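Local atomic coordinates of hypothetical protein PAE2307 (PDB entry 1WVQ), a protein that is of unknown function but probably belongs to a family of adenosine-specific kinases and carries a stably phosphorylated histidine. Residues 20-31 against 107-117. Numbering follows the deposited sequence.
Sequences NVIIGQAHFIKT and PEVVRIFAATA. With PO4 (phosphate ion), chain D.
Val21 and Thr116 exchange paired backbone hydrogen bonds where strands 20-25 and 111-116 run antiparallel along one margin of a five-stranded sheet, in which 111-116 is the outermost strand within the chain. Ile22, on the side of helix 96-104, lies alongside Ile112, the CG2 methyls of Ile22 and Ile112 4.2 Å apart. Two classic beta bulges then interrupt the pairing: Ile23 O accepts from both Phe113 N and Ala114 N, and Gln25 O from both Val110 N and Arg111 N. Phe113 CD2 lies 3.6 Å from Gly24 CA, the ring meeting the glycine obliquely. With CG anti to the backbone N (chi1 -169°), Gln25 extends beside Arg111; their amide and guanidinium planes are nearly perpendicular, and Arg111 NH1 reaches Gln25 OE1 at 3.1 Å from above the carbonyl plane. Three Arg111 side chains, two from neighbouring subunits, share one phosphate ion, which Arg111 grips here through NE and NH2. Beyond the strand, His27 ND1 donates to a lone pair of Glu108 O at 2.9 Å. The following residue, Phe28, hydrogen-bonds through its backbone N to a phosphoryl oxygen of phosphorylated His85. Lys30, also bridged to Asp34, crosses the Glu108 side chain at about a right angle and forms a salt bridge, Lys30 NZ to Glu108 OE2 3.1 Å, weak as a hydrogen bond.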
# COMPACT_ATOMS: atom_id res chain seq x y z
N ASN A 20 -24.58 -3.22 1.23
CA ASN A 20 -23.73 -2.31 1.97
C ASN A 20 -23.50 -1.15 1.03
O ASN A 20 -23.52 -1.32 -0.19
CB ASN A 20 -22.38 -2.93 2.32
CG ASN A 20 -22.42 -3.79 3.57
OD1 ASN A 20 -22.81 -4.96 3.53
ND2 ASN A 20 -22.03 -3.20 4.69
N VAL A 21 -23.30 0.03 1.59
CA VAL A 21 -23.05 1.21 0.78
C VAL A 21 -21.69 1.78 1.16
O VAL A 21 -21.27 1.71 2.32
CB VAL A 21 -24.15 2.29 0.98
CG1 VAL A 21 -24.05 2.91 2.38
CG2 VAL A 21 -24.05 3.36 -0.10
N ILE A 22 -20.98 2.29 0.16
CA ILE A 22 -19.68 2.91 0.35
C ILE A 22 -19.81 4.25 -0.37
O ILE A 22 -20.16 4.30 -1.55
CB ILE A 22 -18.54 2.08 -0.30
CG1 ILE A 22 -18.43 0.72 0.39
CG2 ILE A 22 -17.21 2.81 -0.17
CD1 ILE A 22 -17.51 -0.27 -0.32
N ILE A 23 -19.57 5.33 0.36
CA ILE A 23 -19.67 6.68 -0.19
C ILE A 23 -18.33 7.37 -0.00
O ILE A 23 -17.73 7.30 1.07
CB ILE A 23 -20.78 7.50 0.52
CG1 ILE A 23 -22.09 6.72 0.49
CG2 ILE A 23 -20.94 8.86 -0.16
CD1 ILE A 23 -23.20 7.37 1.30
N GLY A 24 -17.86 8.05 -1.05
CA GLY A 24 -16.59 8.73 -0.95
C GLY A 24 -16.44 9.91 -1.90
O GLY A 24 -17.41 10.38 -2.49
N GLN A 25 -15.21 10.37 -2.04
CA GLN A 25 -14.91 11.50 -2.92
C GLN A 25 -13.68 11.16 -3.73
O GLN A 25 -12.73 10.57 -3.21
CB GLN A 25 -14.67 12.76 -2.09
CG GLN A 25 -14.60 14.05 -2.90
CD GLN A 25 -14.32 15.24 -2.00
OE1 GLN A 25 -15.08 15.54 -1.08
NE2 GLN A 25 -13.21 15.93 -2.26
N ALA A 26 -13.70 11.52 -5.01
CA ALA A 26 -12.58 11.26 -5.90
C ALA A 26 -12.38 12.47 -6.79
O ALA A 26 -12.55 13.61 -6.34
CB ALA A 26 -12.87 10.02 -6.74
N HIS A 27 -12.02 12.23 -8.04
CA HIS A 27 -11.83 13.29 -9.02
C HIS A 27 -11.48 12.63 -10.35
O HIS A 27 -10.98 11.51 -10.36
CB HIS A 27 -10.71 14.25 -8.60
CG HIS A 27 -9.33 13.73 -8.85
ND1 HIS A 27 -8.76 12.74 -8.09
CD2 HIS A 27 -8.40 14.09 -9.76
CE1 HIS A 27 -7.53 12.51 -8.52
NE2 HIS A 27 -7.29 13.32 -9.53
N PHE A 28 -11.78 13.31 -11.45
CA PHE A 28 -11.49 12.82 -12.79
C PHE A 28 -12.44 11.71 -13.23
O PHE A 28 -12.75 10.79 -12.49
CB PHE A 28 -10.03 12.34 -12.87
CG PHE A 28 -9.57 12.02 -14.27
CD1 PHE A 28 -9.91 12.85 -15.34
CD2 PHE A 28 -8.77 10.91 -14.50
CE1 PHE A 28 -9.44 12.57 -16.63
CE2 PHE A 28 -8.29 10.63 -15.79
CZ PHE A 28 -8.63 11.46 -16.84
N ILE A 29 -12.90 11.83 -14.47
CA ILE A 29 -13.85 10.90 -15.06
C ILE A 29 -13.43 9.43 -15.02
O ILE A 29 -14.28 8.54 -14.96
CB ILE A 29 -14.17 11.34 -16.52
CG1 ILE A 29 -15.54 10.80 -16.94
CG2 ILE A 29 -13.09 10.87 -17.46
CD1 ILE A 29 -16.05 11.41 -18.24
N LYS A 30 -12.12 9.17 -15.05
CA LYS A 30 -11.65 7.79 -15.02
C LYS A 30 -12.05 7.07 -13.73
O LYS A 30 -12.00 5.84 -13.66
CB LYS A 30 -10.13 7.75 -15.20
CG LYS A 30 -9.57 6.36 -15.52
CD LYS A 30 -8.16 6.43 -16.13
CE LYS A 30 -7.09 6.84 -15.12
NZ LYS A 30 -6.74 5.71 -14.21
N THR A 31 -12.46 7.83 -12.72
CA THR A 31 -12.88 7.24 -11.45
C THR A 31 -13.91 6.13 -11.62
O THR A 31 -13.81 5.07 -11.00
CB THR A 31 -13.50 8.33 -10.52
OG1 THR A 31 -12.48 9.24 -10.10
CG2 THR A 31 -14.14 7.69 -9.29
N PRO A 107 -5.92 5.66 -7.56
CA PRO A 107 -5.35 7.01 -7.56
C PRO A 107 -6.33 8.19 -7.51
O PRO A 107 -6.03 9.21 -6.90
CB PRO A 107 -4.48 7.01 -8.81
CG PRO A 107 -3.99 5.59 -8.85
CD PRO A 107 -5.27 4.82 -8.58
N GLU A 108 -7.49 8.06 -8.15
CA GLU A 108 -8.47 9.15 -8.14
C GLU A 108 -9.16 9.34 -6.79
O GLU A 108 -9.58 10.45 -6.46
CB GLU A 108 -9.56 8.92 -9.19
CG GLU A 108 -9.15 9.10 -10.64
CD GLU A 108 -8.72 7.80 -11.27
OE1 GLU A 108 -9.08 6.73 -10.74
OE2 GLU A 108 -8.04 7.84 -12.32
N VAL A 109 -9.27 8.26 -6.02
CA VAL A 109 -9.95 8.31 -4.72
C VAL A 109 -9.15 9.03 -3.65
O VAL A 109 -7.99 8.71 -3.42
CB VAL A 109 -10.28 6.87 -4.23
CG1 VAL A 109 -10.86 6.92 -2.81
CG2 VAL A 109 -11.28 6.21 -5.17
N VAL A 110 -9.78 10.01 -3.00
CA VAL A 110 -9.12 10.76 -1.94
C VAL A 110 -9.81 10.66 -0.59
O VAL A 110 -9.17 10.88 0.45
CB VAL A 110 -8.96 12.26 -2.32
CG1 VAL A 110 -7.86 12.41 -3.36
CG2 VAL A 110 -10.28 12.80 -2.85
N ARG A 111 -11.09 10.31 -0.58
CA ARG A 111 -11.83 10.19 0.68
C ARG A 111 -12.89 9.10 0.63
O ARG A 111 -13.44 8.81 -0.42
CB ARG A 111 -12.57 11.51 1.00
CG ARG A 111 -11.78 12.77 0.72
CD ARG A 111 -12.64 14.01 0.92
NE ARG A 111 -12.86 14.31 2.33
CZ ARG A 111 -13.65 15.28 2.78
NH1 ARG A 111 -14.30 16.05 1.91
NH2 ARG A 111 -13.79 15.48 4.08
N ILE A 112 -13.15 8.48 1.77
CA ILE A 112 -14.20 7.47 1.89
C ILE A 112 -14.96 7.93 3.14
O ILE A 112 -14.44 7.83 4.25
CB ILE A 112 -13.65 6.05 2.09
CG1 ILE A 112 -12.87 5.61 0.85
CG2 ILE A 112 -14.80 5.08 2.37
CD1 ILE A 112 -12.30 4.20 0.93
N PHE A 113 -16.16 8.45 2.94
CA PHE A 113 -16.99 8.96 4.03
C PHE A 113 -17.64 7.89 4.89
O PHE A 113 -17.86 8.09 6.09
CB PHE A 113 -18.09 9.88 3.47
CG PHE A 113 -17.57 11.08 2.73
CD1 PHE A 113 -16.86 12.08 3.39
CD2 PHE A 113 -17.80 11.22 1.36
CE1 PHE A 113 -16.39 13.20 2.72
CE2 PHE A 113 -17.34 12.34 0.67
CZ PHE A 113 -16.63 13.33 1.35
N ALA A 114 -17.97 6.76 4.28
CA ALA A 114 -18.62 5.69 5.01
C ALA A 114 -18.65 4.37 4.26
O ALA A 114 -18.67 4.33 3.03
CB ALA A 114 -20.05 6.11 5.35
N ALA A 115 -18.67 3.29 5.03
CA ALA A 115 -18.77 1.92 4.53
C ALA A 115 -19.67 1.33 5.60
O ALA A 115 -19.24 1.13 6.74
CB ALA A 115 -17.41 1.24 4.52
N THR A 116 -20.93 1.05 5.26
CA THR A 116 -21.84 0.56 6.27
C THR A 116 -23.11 -0.06 5.71
O THR A 116 -23.40 0.02 4.51
CB THR A 116 -22.24 1.73 7.20
OG1 THR A 116 -22.94 1.24 8.35
CG2 THR A 116 -23.13 2.72 6.44
N ALA A 117 -23.86 -0.70 6.59
CA ALA A 117 -25.13 -1.32 6.23
C ALA A 117 -26.18 -0.80 7.21
O ALA A 117 -27.33 -1.26 7.19
CB ALA A 117 -25.02 -2.84 6.31
P PO4 D . -11.84 12.44 5.48
O1 PO4 D . -12.53 11.13 5.28
O2 PO4 D . -12.83 13.46 5.94
O3 PO4 D . -10.77 12.28 6.50
O4 PO4 D . -11.24 12.88 4.19